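Side-chain contacts in putative extracellular solute-binding protein (Bordetella bronchiseptica, PDB 4P56), which binds mandelate and is probably the periplasmic solute-binding component of a TRAP transporter: residues A[50-55]-A[259-264]; A[123-128]-A[138-143]; A[188-191]-A[197-200]; A[208-213]-A[272-277]; A[213-218]-A[282-287]. One frame throughout, in Å; residues are numbered along the deposited sequence.

Contact 1 (A[50-55]-A[259-264]); sequences GEEIRK and VRLSGR
Leu261 reaches from the short linker between helix 252-260 and helix 263-285 onto the flank of helix 40-56, where its two methyl groups divide the work. This is a loop-to-helix packing contact in the family 7 solute-binding fold, built on three residues, with Leu261 losing the most surface. CD1 settles on the helix backbone itself, 3.8 Å from Ile53 CA and equally close to the carbonyl oxygen Glu52 O, so this methyl rests on the main chain at the Glu52-Ile53 peptide. Ile53 adds its CG1 branch, 4.1 Å from Leu261 CD1, and the two side chains meet at a slant. The other methyl, CD2, turns to Glu52. With CG anti to its own carbonyl carbon (chi1 -71°) and the chain extended beyond it, Glu52 runs out past the leucine, and its polar end is held by a hydrogen bond from OE1 to His265 NE2, of helix 263-285. It is the carboxylate, through that same OE1, that touches the leucine. The backbone of the linker is anchored too: Trp49 NE1, one turn before Ile53 on helix 40-56, is hydrogen-bonded to Leu261 O. Across the segments themselves no hydrogen bond forms, and the approach nearest to a polar group is Leu261 CD2 at 3.7 Å from Glu52 OE1.

Contact 2 (A[123-128]-A[138-143]); sequences DTYEKY and VRLLGI
The hydroxyl of Tyr125 is hydrogen-bonded to Glu134 OE1, in the loop joining helix 114-129 to strand 139-145, and this anchors the far end of a ring that Leu140 and Ile143 pack against. The motif is helix-on-sheet packing: helix 114-129 lies against an edge strand of the three-stranded antiparallel sheet, and Tyr125 is its buried contact residue. CG of Tyr125 stands roughly anti to the backbone N (chi1 -155°), which carries the ring off the helix toward the strand. Ile143 meets it with a single methyl. CD1 sits over one face, 3.7 Å from the ring centroid and 21° off the normal, a CH-pi contact displaced toward the CG side of the ring. The isoleucine side chain crosses the tyrosine at about a right angle, so it is the end of the chain that presses on the face. Leu140 contributes its CD2 methyl from an oblique direction, near the CD1-CE1 side of the ring. Between these two residues the strand carries a classic beta bulge, in which Leu141 and Gly142 both face Val240 of strand 237-242; Leu140 and Ile143, on either side of it, both direct their side chains at the helix. The nearest approach of Leu140 is from its CD2 to Tyr125 CE1, 3.9 Å.

Contact 3 (A[188-191]-A[197-200]); sequences IAKP and ELLS
Apolar contact between Ile188 and Leu198 joins strand 186-189 to helix 195-200, the strand-to-helix part of a beta-alpha-beta crossover that returns to the six-stranded mixed sheet at the parallel strand 206-210. Strand 186-189 is an outermost strand of that sheet, and the helix packs near its end. Ile188 offers its CG2 branch, which stands 4.2 Å from Leu198 CD1. Leu198 heads toward the strand from its CB, with CG anti to its carbonyl carbon (chi1 -73°), and gives up more surface here than either partner.

The second kind of interaction is aliphatic cover from a charged residue. Lys190 sets out toward the helix, but its chain bends at chi2 (-70°) and the ammonium end leads away, so only its inner methylene part meets the leucine. Ile188 and Lys190, two residues apart, thus converge on the same methyl of Leu198.

No hydrogen bond links the two segments; polar ties run to strand 168-171 instead. Backbone bonds pair Ile188 with Ile169 and Val171, while Lys190 O is hydrogen-bonded to Arg170 NH1, of the mandelate pocket. Leu198 also touches the Arg170 side chain, which links this surface contact to the ligand site. On the lysine, the atom nearest the helix is CG, 4.2 Å from Leu198 CD1.

Contact 4 (A[208-213]-A[272-277]); sequences FFPAES and RAWDTH. With RMN ((R)-mandelic acid), chain D.
Glu212 lies across the outer rim of the Trp274 indole, its carboxylate plane turned 69° from the ring. OE1 meets the ring at its edge, near the ring plane and 3.5 Å from Trp274 CZ3, while CG packs against the neighbouring CE3. The glutamate is folded to get there: CG sits between the backbone N and the carbonyl carbon (chi1 72°), and the chain bends again at chi2, curling the carboxylate back over the start of helix 211-216. OE1 is gripped from two residues, Ser213 OG donating to it over 2.7 Å from above the carboxylate plane and His39 NE2 forming a further hydrogen bond; OE2 pairs with Ser216 OG. These bonds hold a buried carboxylate in a fixed rotation.

CB of Glu212 meets His277 CB at 3.6 Å, where the two segments come nearest. The imidazole itself turns off, with NE2 hydrogen-bonded to Asp44 OD2. Pro210 approaches the indole obliquely, its CG 4.3 Å from Trp274 CZ3.

Next along the rim, RMN C4 of the (R)-mandelate phenyl group lies at the indole edge, in the indole plane, 3.6 Å from Trp274 CH2. Ser213 OG is 3.5 Å from RMN C5, and Phe209 CE1 lies near the carboxylate oxygen O11. Tyr94, Arg170 and Asp236 hydrogen-bond the ligand in this aromatic-lined, arginine-containing pocket of a TRAP solute-binding protein.

Contact 5 (A[213-218]-A[282-287]); sequences SLVSFK and RKVLEG
Leu214 drives a single methyl, CD2, into the notch between Val284 and Leu285 near the C-terminal end of helix 263-285. One wall of the notch is Val284 CG1, 3.7 Å from Leu214 CD2; the other is Leu285 CD2, 3.8 Å away. The leucine reaches this far because its CG extends anti to the backbone N (chi1 176°), carrying the branch clear of its own helix. Leu285 starts out aslant to the contact, and the end of its side chain lies nearer, with CD2 forming the second wall.

A second point of fit involves the next residue, Val215, which presents CG2 to Val284 CG2 at 3.9 Å, so Val284 splits its two methyls between partners: CG1 serves Leu214 and CG2 serves Val215. All three pairs meet obliquely, and the contact is entirely apolar.

Both helices end close by. Helix 211-216 is closed by a Schellman motif with Lys218, of positive phi, as the C-prime residue, and helix 263-285 stops at Leu285. Both leucines, Leu214 and Leu285, also touch Phe152 of strand 149-153, and Leu214 reaches Ile290, just ahead of strand 291-294. The paired helix ends therefore lie against the six-stranded mixed sheet, with pocket residues Ser213 and Phe217 on the same short segment.

From the N terminus, helix 40-56 opens contact 1, whose loop closes only at 259-264. Contacts 2 and 3 are nested inside it, in series: the first ties helix 114-129 to an edge strand of the three-stranded sheet, the second links strand 186-189 to the helix after it at the far side of the molecule. Contacts 4 and 5 open inside the same loop but close beyond it, so both cross contact 1, and they cross each other while sharing Ser213. Helix 263-285 serves contacts 1, 4 and 5, running from the three-stranded-sheet region, where Arg264 forms a salt bridge with Asp123 of contact 2, past the ligand to the six-stranded sheet.

Contact 1 (A[50-55]-A[259-264])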
# COMPACT_ATOMS: atom_id res chain seq x y z
N GLY A 50 -13.85 -7.91 9.95
CA GLY A 50 -14.15 -8.23 11.34
C GLY A 50 -15.53 -8.89 11.47
O GLY A 50 -15.73 -9.82 12.25
N GLU A 51 -16.49 -8.42 10.69
CA GLU A 51 -17.82 -9.02 10.72
C GLU A 51 -17.76 -10.48 10.20
O GLU A 51 -18.46 -11.38 10.72
CB GLU A 51 -18.77 -8.16 9.89
CG GLU A 51 -19.25 -6.96 10.69
CD GLU A 51 -20.20 -7.41 11.78
OE1 GLU A 51 -21.34 -7.76 11.42
OE2 GLU A 51 -19.80 -7.46 12.96
N GLU A 52 -16.93 -10.71 9.19
CA GLU A 52 -16.79 -12.06 8.64
C GLU A 52 -16.21 -12.98 9.70
O GLU A 52 -16.66 -14.09 9.83
CB GLU A 52 -15.91 -12.09 7.36
CG GLU A 52 -16.55 -11.46 6.11
CD GLU A 52 -15.75 -11.71 4.82
OE1 GLU A 52 -15.06 -12.74 4.71
OE2 GLU A 52 -15.81 -10.88 3.90
N ILE A 53 -15.19 -12.52 10.43
CA ILE A 53 -14.58 -13.29 11.50
C ILE A 53 -15.58 -13.59 12.65
O ILE A 53 -15.68 -14.73 13.16
CB ILE A 53 -13.36 -12.53 12.09
CG1 ILE A 53 -12.26 -12.35 11.04
CG2 ILE A 53 -12.82 -13.28 13.26
CD1 ILE A 53 -11.22 -11.28 11.44
N ARG A 54 -16.32 -12.58 13.06
CA ARG A 54 -17.35 -12.76 14.09
C ARG A 54 -18.34 -13.83 13.66
O ARG A 54 -18.61 -14.80 14.38
CB ARG A 54 -18.10 -11.45 14.36
CG ARG A 54 -19.17 -11.56 15.44
CD ARG A 54 -19.82 -10.20 15.68
NE ARG A 54 -20.53 -9.78 14.48
CZ ARG A 54 -21.71 -10.28 14.13
NH1 ARG A 54 -22.29 -11.21 14.88
NH2 ARG A 54 -22.33 -9.86 13.03
N LYS A 55 -18.91 -13.66 12.47
CA LYS A 55 -19.91 -14.61 12.03
C LYS A 55 -19.37 -16.03 11.86
O LYS A 55 -20.06 -16.99 12.19
CB LYS A 55 -20.54 -14.14 10.73
CG LYS A 55 -21.30 -12.83 10.87
CD LYS A 55 -21.72 -12.28 9.49
CE LYS A 55 -22.10 -10.79 9.57
NZ LYS A 55 -22.37 -10.17 8.22
N VAL A 259 -7.14 -17.75 9.74
CA VAL A 259 -6.21 -17.91 8.64
C VAL A 259 -6.92 -18.06 7.28
O VAL A 259 -6.51 -17.47 6.29
CB VAL A 259 -5.24 -19.06 8.90
CG1 VAL A 259 -4.33 -19.33 7.69
CG2 VAL A 259 -4.41 -18.73 10.11
N ARG A 260 -8.01 -18.83 7.25
CA ARG A 260 -8.76 -19.02 6.00
C ARG A 260 -9.39 -17.71 5.50
O ARG A 260 -9.54 -17.50 4.29
CB ARG A 260 -9.82 -20.08 6.26
CG ARG A 260 -10.76 -20.41 5.15
CD ARG A 260 -11.51 -21.71 5.52
NE ARG A 260 -12.47 -21.53 6.61
CZ ARG A 260 -12.41 -22.11 7.82
NH1 ARG A 260 -11.43 -22.94 8.15
NH2 ARG A 260 -13.35 -21.85 8.71
N LEU A 261 -9.74 -16.85 6.43
CA LEU A 261 -10.32 -15.54 6.12
C LEU A 261 -9.22 -14.51 5.88
O LEU A 261 -9.50 -13.35 5.57
CB LEU A 261 -11.22 -15.09 7.27
CG LEU A 261 -12.53 -15.87 7.38
CD1 LEU A 261 -13.31 -15.46 8.63
CD2 LEU A 261 -13.40 -15.69 6.10
N SER A 262 -7.97 -14.92 6.01
CA SER A 262 -6.86 -13.99 5.78
C SER A 262 -6.21 -14.29 4.43
O SER A 262 -6.89 -14.74 3.51
CB SER A 262 -5.86 -14.08 6.95
OG SER A 262 -6.48 -13.66 8.18
N GLY A 263 -4.90 -14.04 4.31
CA GLY A 263 -4.20 -14.38 3.08
C GLY A 263 -4.92 -13.90 1.83
O GLY A 263 -5.20 -12.74 1.70
N ARG A 264 -5.19 -14.79 0.90
CA ARG A 264 -5.70 -14.39 -0.40
C ARG A 264 -7.10 -13.76 -0.28
O ARG A 264 -7.47 -12.85 -1.06
CB ARG A 264 -5.76 -15.63 -1.27
CG ARG A 264 -6.07 -15.36 -2.70
CD ARG A 264 -6.21 -16.70 -3.35
NE ARG A 264 -5.55 -16.73 -4.64
CZ ARG A 264 -6.04 -16.14 -5.72
NH1 ARG A 264 -7.20 -15.48 -5.66
NH2 ARG A 264 -5.38 -16.22 -6.86

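Contact 2 (A[123-128]-A[138-143])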
# COMPACT_ATOMS: atom_id res chain seq x y z
N ASP A 123 -0.06 -13.85 -3.04
CA ASP A 123 0.18 -15.22 -3.49
C ASP A 123 1.69 -15.42 -3.66
O ASP A 123 2.23 -16.46 -3.30
CB ASP A 123 -0.57 -15.53 -4.79
CG ASP A 123 -2.07 -15.80 -4.59
OD1 ASP A 123 -2.50 -16.00 -3.44
OD2 ASP A 123 -2.83 -15.83 -5.59
N THR A 124 2.37 -14.40 -4.16
CA THR A 124 3.81 -14.52 -4.44
C THR A 124 4.56 -14.56 -3.10
O THR A 124 5.46 -15.40 -2.90
CB THR A 124 4.28 -13.34 -5.29
OG1 THR A 124 3.61 -13.36 -6.57
CG2 THR A 124 5.78 -13.38 -5.50
N TYR A 125 4.20 -13.64 -2.20
CA TYR A 125 4.85 -13.51 -0.88
C TYR A 125 4.68 -14.81 -0.08
O TYR A 125 5.63 -15.33 0.48
CB TYR A 125 4.28 -12.30 -0.09
CG TYR A 125 5.28 -11.76 0.95
CD1 TYR A 125 5.35 -12.30 2.21
CD2 TYR A 125 6.19 -10.78 0.60
CE1 TYR A 125 6.28 -11.83 3.14
CE2 TYR A 125 7.13 -10.32 1.52
CZ TYR A 125 7.17 -10.85 2.79
OH TYR A 125 8.12 -10.39 3.71
N GLU A 126 3.46 -15.31 -0.05
CA GLU A 126 3.17 -16.56 0.64
C GLU A 126 3.98 -17.73 0.07
O GLU A 126 4.55 -18.51 0.81
CB GLU A 126 1.68 -16.84 0.50
CG GLU A 126 1.30 -18.23 0.95
CD GLU A 126 -0.17 -18.49 0.81
OE1 GLU A 126 -0.67 -18.54 -0.35
OE2 GLU A 126 -0.80 -18.62 1.87
N LYS A 127 4.00 -17.87 -1.25
CA LYS A 127 4.68 -19.02 -1.87
C LYS A 127 6.21 -18.95 -1.77
O LYS A 127 6.85 -19.97 -1.60
CB LYS A 127 4.27 -19.14 -3.35
CG LYS A 127 5.01 -20.27 -4.10
CD LYS A 127 4.29 -20.55 -5.38
CE LYS A 127 4.78 -21.81 -6.09
NZ LYS A 127 4.02 -21.95 -7.36
N TYR A 128 6.80 -17.77 -1.89
CA TYR A 128 8.25 -17.69 -2.08
C TYR A 128 9.01 -16.95 -0.98
O TYR A 128 10.22 -17.15 -0.82
CB TYR A 128 8.60 -17.01 -3.42
CG TYR A 128 8.14 -17.75 -4.66
CD1 TYR A 128 8.90 -18.78 -5.20
CD2 TYR A 128 6.96 -17.40 -5.30
CE1 TYR A 128 8.49 -19.44 -6.32
CE2 TYR A 128 6.54 -18.08 -6.43
CZ TYR A 128 7.31 -19.10 -6.93
OH TYR A 128 6.89 -19.75 -8.07
N VAL A 138 5.79 -10.99 14.83
CA VAL A 138 4.32 -10.95 14.79
C VAL A 138 3.84 -12.04 13.81
O VAL A 138 4.65 -12.62 13.06
CB VAL A 138 3.76 -9.59 14.31
CG1 VAL A 138 4.25 -8.44 15.23
CG2 VAL A 138 4.16 -9.32 12.86
N ARG A 139 2.55 -12.36 13.83
CA ARG A 139 2.03 -13.27 12.82
C ARG A 139 1.53 -12.47 11.66
O ARG A 139 0.75 -11.54 11.83
CB ARG A 139 0.92 -14.17 13.34
CG ARG A 139 0.24 -14.94 12.21
CD ARG A 139 -0.89 -15.84 12.71
NE ARG A 139 -0.34 -17.08 13.24
CZ ARG A 139 -0.14 -18.19 12.53
NH1 ARG A 139 -0.47 -18.27 11.25
NH2 ARG A 139 0.39 -19.25 13.13
N LEU A 140 2.04 -12.79 10.47
CA LEU A 140 1.59 -12.13 9.25
C LEU A 140 0.32 -12.82 8.76
O LEU A 140 0.35 -13.99 8.41
CB LEU A 140 2.67 -12.21 8.17
CG LEU A 140 2.34 -11.62 6.79
CD1 LEU A 140 2.03 -10.13 6.86
CD2 LEU A 140 3.47 -11.89 5.80
N LEU A 141 -0.78 -12.10 8.72
CA LEU A 141 -2.04 -12.68 8.25
C LEU A 141 -2.18 -12.51 6.72
O LEU A 141 -2.65 -13.42 6.03
CB LEU A 141 -3.23 -12.06 8.97
CG LEU A 141 -3.37 -12.39 10.45
CD1 LEU A 141 -4.53 -11.60 11.06
CD2 LEU A 141 -3.58 -13.93 10.71
N GLY A 142 -1.78 -11.37 6.19
CA GLY A 142 -1.97 -11.12 4.77
C GLY A 142 -1.35 -9.81 4.34
O GLY A 142 -0.91 -9.03 5.18
N ILE A 143 -1.30 -9.60 3.02
CA ILE A 143 -0.76 -8.40 2.45
C ILE A 143 -1.74 -7.94 1.38
O ILE A 143 -2.41 -8.75 0.75
CB ILE A 143 0.62 -8.66 1.80
CG1 ILE A 143 1.67 -8.94 2.87
CG2 ILE A 143 1.04 -7.49 0.94
CD1 ILE A 143 2.99 -9.52 2.30

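Contact 3 (A[188-191]-A[197-200])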
# COMPACT_ATOMS: atom_id res chain seq x y z
N ILE A 188 9.84 13.72 0.25
CA ILE A 188 9.57 13.94 1.66
C ILE A 188 8.83 12.72 2.19
O ILE A 188 7.60 12.59 2.02
CB ILE A 188 8.71 15.20 1.88
CG1 ILE A 188 9.44 16.44 1.33
CG2 ILE A 188 8.41 15.37 3.36
CD1 ILE A 188 8.55 17.69 1.42
N ALA A 189 9.57 11.80 2.82
CA ALA A 189 8.98 10.55 3.33
C ALA A 189 8.32 10.77 4.67
O ALA A 189 9.01 10.90 5.69
CB ALA A 189 10.06 9.43 3.42
N LYS A 190 6.99 10.81 4.66
CA LYS A 190 6.19 10.94 5.87
C LYS A 190 4.90 10.12 5.69
O LYS A 190 4.44 9.91 4.56
CB LYS A 190 5.84 12.40 6.17
CG LYS A 190 7.03 13.32 6.40
CD LYS A 190 7.71 13.01 7.72
CE LYS A 190 8.70 14.08 8.13
NZ LYS A 190 9.64 13.54 9.15
N PRO A 191 4.30 9.66 6.80
CA PRO A 191 3.09 8.86 6.69
C PRO A 191 1.95 9.64 6.05
O PRO A 191 1.93 10.86 6.15
CB PRO A 191 2.75 8.53 8.14
CG PRO A 191 4.00 8.71 8.88
CD PRO A 191 4.80 9.74 8.18
N GLU A 197 -1.31 18.60 5.94
CA GLU A 197 -0.53 19.67 6.54
C GLU A 197 0.63 20.13 5.62
O GLU A 197 0.89 21.33 5.44
CB GLU A 197 0.03 19.22 7.90
CG GLU A 197 0.98 20.21 8.53
CD GLU A 197 0.27 21.43 9.06
OE1 GLU A 197 -0.96 21.53 8.87
OE2 GLU A 197 0.93 22.29 9.68
N LEU A 198 1.34 19.17 5.05
CA LEU A 198 2.52 19.50 4.26
C LEU A 198 2.14 20.22 2.97
O LEU A 198 2.89 21.05 2.47
CB LEU A 198 3.29 18.23 3.91
CG LEU A 198 4.07 17.59 5.05
CD1 LEU A 198 4.48 16.19 4.65
CD2 LEU A 198 5.30 18.42 5.43
N LEU A 199 0.99 19.86 2.41
CA LEU A 199 0.54 20.47 1.16
C LEU A 199 -0.14 21.80 1.41
O LEU A 199 0.10 22.78 0.69
CB LEU A 199 -0.42 19.53 0.41
CG LEU A 199 0.29 18.36 -0.27
CD1 LEU A 199 -0.72 17.31 -0.67
CD2 LEU A 199 1.09 18.82 -1.48
N SER A 200 -1.02 21.83 2.41
CA SER A 200 -1.76 23.06 2.70
C SER A 200 -0.83 24.21 3.07
O SER A 200 -1.11 25.36 2.73
CB SER A 200 -2.78 22.85 3.82
OG SER A 200 -2.15 22.54 5.05

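Contact 4 (A[208-213]-A[272-277])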
# COMPACT_ATOMS: atom_id res chain seq x y z
N PHE A 208 2.66 11.74 -3.96
CA PHE A 208 2.45 10.48 -4.69
C PHE A 208 1.38 9.77 -3.87
O PHE A 208 1.59 9.44 -2.70
CB PHE A 208 3.74 9.62 -4.77
CG PHE A 208 4.73 10.04 -5.84
CD1 PHE A 208 4.52 11.16 -6.62
CD2 PHE A 208 5.91 9.30 -6.06
CE1 PHE A 208 5.43 11.52 -7.60
CE2 PHE A 208 6.80 9.65 -7.02
CZ PHE A 208 6.56 10.77 -7.80
N PHE A 209 0.20 9.59 -4.46
CA PHE A 209 -0.92 8.88 -3.83
C PHE A 209 -1.70 8.14 -4.91
O PHE A 209 -1.62 8.50 -6.09
CB PHE A 209 -1.88 9.89 -3.22
CG PHE A 209 -1.78 10.05 -1.72
CD1 PHE A 209 -1.28 9.06 -0.90
CD2 PHE A 209 -2.27 11.20 -1.13
CE1 PHE A 209 -1.24 9.22 0.47
CE2 PHE A 209 -2.22 11.37 0.26
CZ PHE A 209 -1.71 10.37 1.05
N PRO A 210 -2.49 7.12 -4.52
CA PRO A 210 -3.48 6.58 -5.44
C PRO A 210 -4.67 7.54 -5.52
O PRO A 210 -4.73 8.50 -4.74
CB PRO A 210 -3.89 5.27 -4.78
CG PRO A 210 -3.81 5.58 -3.32
CD PRO A 210 -2.63 6.54 -3.17
N ALA A 211 -5.55 7.33 -6.47
CA ALA A 211 -6.63 8.27 -6.71
C ALA A 211 -7.48 8.58 -5.47
O ALA A 211 -7.82 9.72 -5.23
CB ALA A 211 -7.51 7.76 -7.81
N GLU A 212 -7.85 7.56 -4.70
CA GLU A 212 -8.82 7.73 -3.62
C GLU A 212 -8.33 8.74 -2.58
O GLU A 212 -9.13 9.46 -1.97
CB GLU A 212 -9.14 6.38 -2.95
CG GLU A 212 -8.03 5.78 -2.06
CD GLU A 212 -7.97 6.45 -0.66
OE1 GLU A 212 -6.87 6.50 -0.07
OE2 GLU A 212 -9.01 6.95 -0.19
N SER A 213 -7.02 8.80 -2.42
CA SER A 213 -6.39 9.56 -1.38
C SER A 213 -6.55 11.06 -1.62
O SER A 213 -6.64 11.81 -0.66
CB SER A 213 -4.90 9.21 -1.32
OG SER A 213 -4.73 7.80 -1.15
N ARG A 272 -10.43 -4.85 -3.30
CA ARG A 272 -11.72 -4.41 -3.83
C ARG A 272 -12.18 -3.08 -3.23
O ARG A 272 -12.79 -2.25 -3.92
CB ARG A 272 -12.78 -5.53 -3.73
CG ARG A 272 -12.46 -6.69 -4.73
CD ARG A 272 -13.54 -7.79 -4.83
NE ARG A 272 -13.23 -8.64 -5.96
CZ ARG A 272 -13.67 -8.47 -7.20
NH1 ARG A 272 -14.56 -7.52 -7.50
NH2 ARG A 272 -13.27 -9.31 -8.15
N ALA A 273 -11.87 -2.88 -1.96
CA ALA A 273 -12.19 -1.63 -1.29
C ALA A 273 -11.42 -0.47 -1.91
O ALA A 273 -12.01 0.55 -2.21
CB ALA A 273 -11.89 -1.73 0.20
N TRP A 274 -10.10 -0.64 -2.07
CA TRP A 274 -9.27 0.39 -2.68
C TRP A 274 -9.75 0.75 -4.06
O TRP A 274 -9.79 1.94 -4.39
CB TRP A 274 -7.84 -0.10 -2.85
CG TRP A 274 -7.00 -0.11 -1.62
CD1 TRP A 274 -6.59 -1.21 -0.93
CD2 TRP A 274 -6.41 1.01 -0.97
NE1 TRP A 274 -5.80 -0.84 0.14
CE2 TRP A 274 -5.66 0.52 0.13
CE3 TRP A 274 -6.46 2.40 -1.19
CZ2 TRP A 274 -4.97 1.35 0.99
CZ3 TRP A 274 -5.77 3.22 -0.32
CH2 TRP A 274 -5.03 2.69 0.75
N ASP A 275 -10.02 -0.26 -4.89
CA ASP A 275 -10.49 -0.06 -6.26
C ASP A 275 -11.84 0.67 -6.33
O ASP A 275 -12.08 1.49 -7.23
CB ASP A 275 -10.63 -1.39 -7.02
CG ASP A 275 -9.28 -1.96 -7.46
OD1 ASP A 275 -8.37 -1.15 -7.71
OD2 ASP A 275 -9.16 -3.21 -7.61
N THR A 276 -12.71 0.38 -5.38
CA THR A 276 -14.02 1.02 -5.36
C THR A 276 -13.84 2.50 -5.03
O THR A 276 -14.42 3.38 -5.66
CB THR A 276 -14.96 0.31 -4.37
OG1 THR A 276 -15.14 -1.06 -4.80
CG2 THR A 276 -16.30 0.98 -4.28
N HIS A 277 -12.98 2.78 -4.06
CA HIS A 277 -12.74 4.18 -3.73
C HIS A 277 -12.00 4.94 -4.80
O HIS A 277 -12.32 6.10 -5.05
CB HIS A 277 -12.02 4.29 -2.39
CG HIS A 277 -12.94 4.08 -1.25
ND1 HIS A 277 -13.18 5.06 -0.31
CD2 HIS A 277 -13.71 3.02 -0.91
CE1 HIS A 277 -14.04 4.60 0.58
NE2 HIS A 277 -14.38 3.37 0.23
C1 RMN D . -0.69 5.12 1.83
C2 RMN D . -1.28 4.86 3.06
C3 RMN D . -2.64 5.03 3.24
C4 RMN D . -3.43 5.52 2.21
C5 RMN D . -2.84 5.80 0.98
C6 RMN D . -1.49 5.60 0.80
C7 RMN D . 0.79 4.95 1.63
C10 RMN D . 1.43 6.30 1.59
O8 RMN D . 1.11 4.35 0.43
O11 RMN D . 1.57 6.95 0.50
O12 RMN D . 1.79 6.85 2.68
O HOH W 1 -11.87 8.07 -1.14

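Contact 5 (A[213-218]-A[282-287])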
# COMPACT_ATOMS: atom_id res chain seq x y z
N SER A 213 -7.02 8.80 -2.42
CA SER A 213 -6.39 9.56 -1.38
C SER A 213 -6.55 11.06 -1.62
O SER A 213 -6.64 11.81 -0.66
CB SER A 213 -4.90 9.21 -1.32
OG SER A 213 -4.73 7.80 -1.15
N LEU A 214 -6.62 11.46 -2.88
CA LEU A 214 -6.92 12.85 -3.22
C LEU A 214 -8.15 13.33 -2.44
O LEU A 214 -8.22 14.47 -1.97
CB LEU A 214 -7.18 12.98 -4.73
CG LEU A 214 -7.62 14.35 -5.23
CD1 LEU A 214 -6.43 15.29 -5.26
CD2 LEU A 214 -8.25 14.24 -6.62
N VAL A 215 -9.13 12.44 -2.32
CA VAL A 215 -10.40 12.81 -1.72
C VAL A 215 -10.41 12.50 -0.23
O VAL A 215 -10.87 13.33 0.57
CB VAL A 215 -11.58 12.10 -2.42
CG1 VAL A 215 -12.90 12.46 -1.77
CG2 VAL A 215 -11.61 12.47 -3.86
N SER A 216 -9.91 11.33 0.16
CA SER A 216 -10.08 10.93 1.56
C SER A 216 -9.19 11.78 2.47
O SER A 216 -9.52 12.01 3.61
CB SER A 216 -9.83 9.43 1.76
OG SER A 216 -8.53 9.09 1.35
N PHE A 217 -8.07 12.27 1.94
CA PHE A 217 -7.19 13.13 2.71
C PHE A 217 -7.50 14.63 2.50
O PHE A 217 -6.80 15.52 3.00
CB PHE A 217 -5.74 12.79 2.40
CG PHE A 217 -5.29 11.47 3.00
CD1 PHE A 217 -4.79 11.42 4.30
CD2 PHE A 217 -5.40 10.30 2.29
CE1 PHE A 217 -4.39 10.21 4.86
CE2 PHE A 217 -5.01 9.08 2.85
CZ PHE A 217 -4.50 9.04 4.13
N LYS A 218 -8.59 14.89 1.78
CA LYS A 218 -9.14 16.23 1.59
C LYS A 218 -8.16 17.16 0.90
O LYS A 218 -8.00 18.32 1.28
CB LYS A 218 -9.55 16.84 2.94
CG LYS A 218 -10.66 16.07 3.64
CD LYS A 218 -10.84 16.57 5.07
CE LYS A 218 -11.20 15.45 6.04
NZ LYS A 218 -12.65 15.10 6.02
N ARG A 282 -12.69 9.36 -9.29
CA ARG A 282 -12.59 9.86 -10.64
C ARG A 282 -13.58 10.99 -10.90
O ARG A 282 -13.34 11.83 -11.74
CB ARG A 282 -12.77 8.74 -11.65
CG ARG A 282 -11.66 7.70 -11.58
CD ARG A 282 -11.39 7.08 -12.95
NE ARG A 282 -10.76 8.03 -13.87
CZ ARG A 282 -9.46 8.32 -13.89
NH1 ARG A 282 -8.64 7.78 -13.01
NH2 ARG A 282 -8.98 9.19 -14.78
N LYS A 283 -14.69 11.06 -10.18
CA LYS A 283 -15.59 12.19 -10.42
C LYS A 283 -14.84 13.49 -10.13
O LYS A 283 -15.03 14.49 -10.81
CB LYS A 283 -16.86 12.12 -9.58
CG LYS A 283 -17.84 13.26 -9.91
CD LYS A 283 -18.12 13.37 -11.42
CE LYS A 283 -19.39 14.19 -11.75
NZ LYS A 283 -19.29 15.64 -11.40
N VAL A 284 -13.97 13.47 -9.12
CA VAL A 284 -13.15 14.63 -8.84
C VAL A 284 -12.00 14.77 -9.83
O VAL A 284 -11.74 15.86 -10.34
CB VAL A 284 -12.56 14.58 -7.41
CG1 VAL A 284 -11.58 15.74 -7.19
CG2 VAL A 284 -13.66 14.64 -6.38
N LEU A 285 -11.28 13.68 -10.10
CA LEU A 285 -10.18 13.72 -11.07
C LEU A 285 -10.61 14.26 -12.42
O LEU A 285 -9.86 15.02 -13.04
CB LEU A 285 -9.57 12.34 -11.31
CG LEU A 285 -8.61 11.76 -10.29
CD1 LEU A 285 -8.09 10.38 -10.77
CD2 LEU A 285 -7.46 12.70 -10.05
N GLU A 286 -11.78 13.84 -12.89
CA GLU A 286 -12.20 14.17 -14.26
C GLU A 286 -13.04 15.45 -14.31
O GLU A 286 -13.52 15.84 -15.38
CB GLU A 286 -13.01 13.01 -14.87
CG GLU A 286 -12.22 11.70 -15.00
CD GLU A 286 -13.08 10.56 -15.54
OE1 GLU A 286 -14.32 10.72 -15.66
OE2 GLU A 286 -12.51 9.49 -15.85
N GLY A 287 -13.21 16.10 -13.17
CA GLY A 287 -14.22 17.12 -13.01
C GLY A 287 -13.92 18.51 -13.56
O GLY A 287 -14.82 19.35 -13.63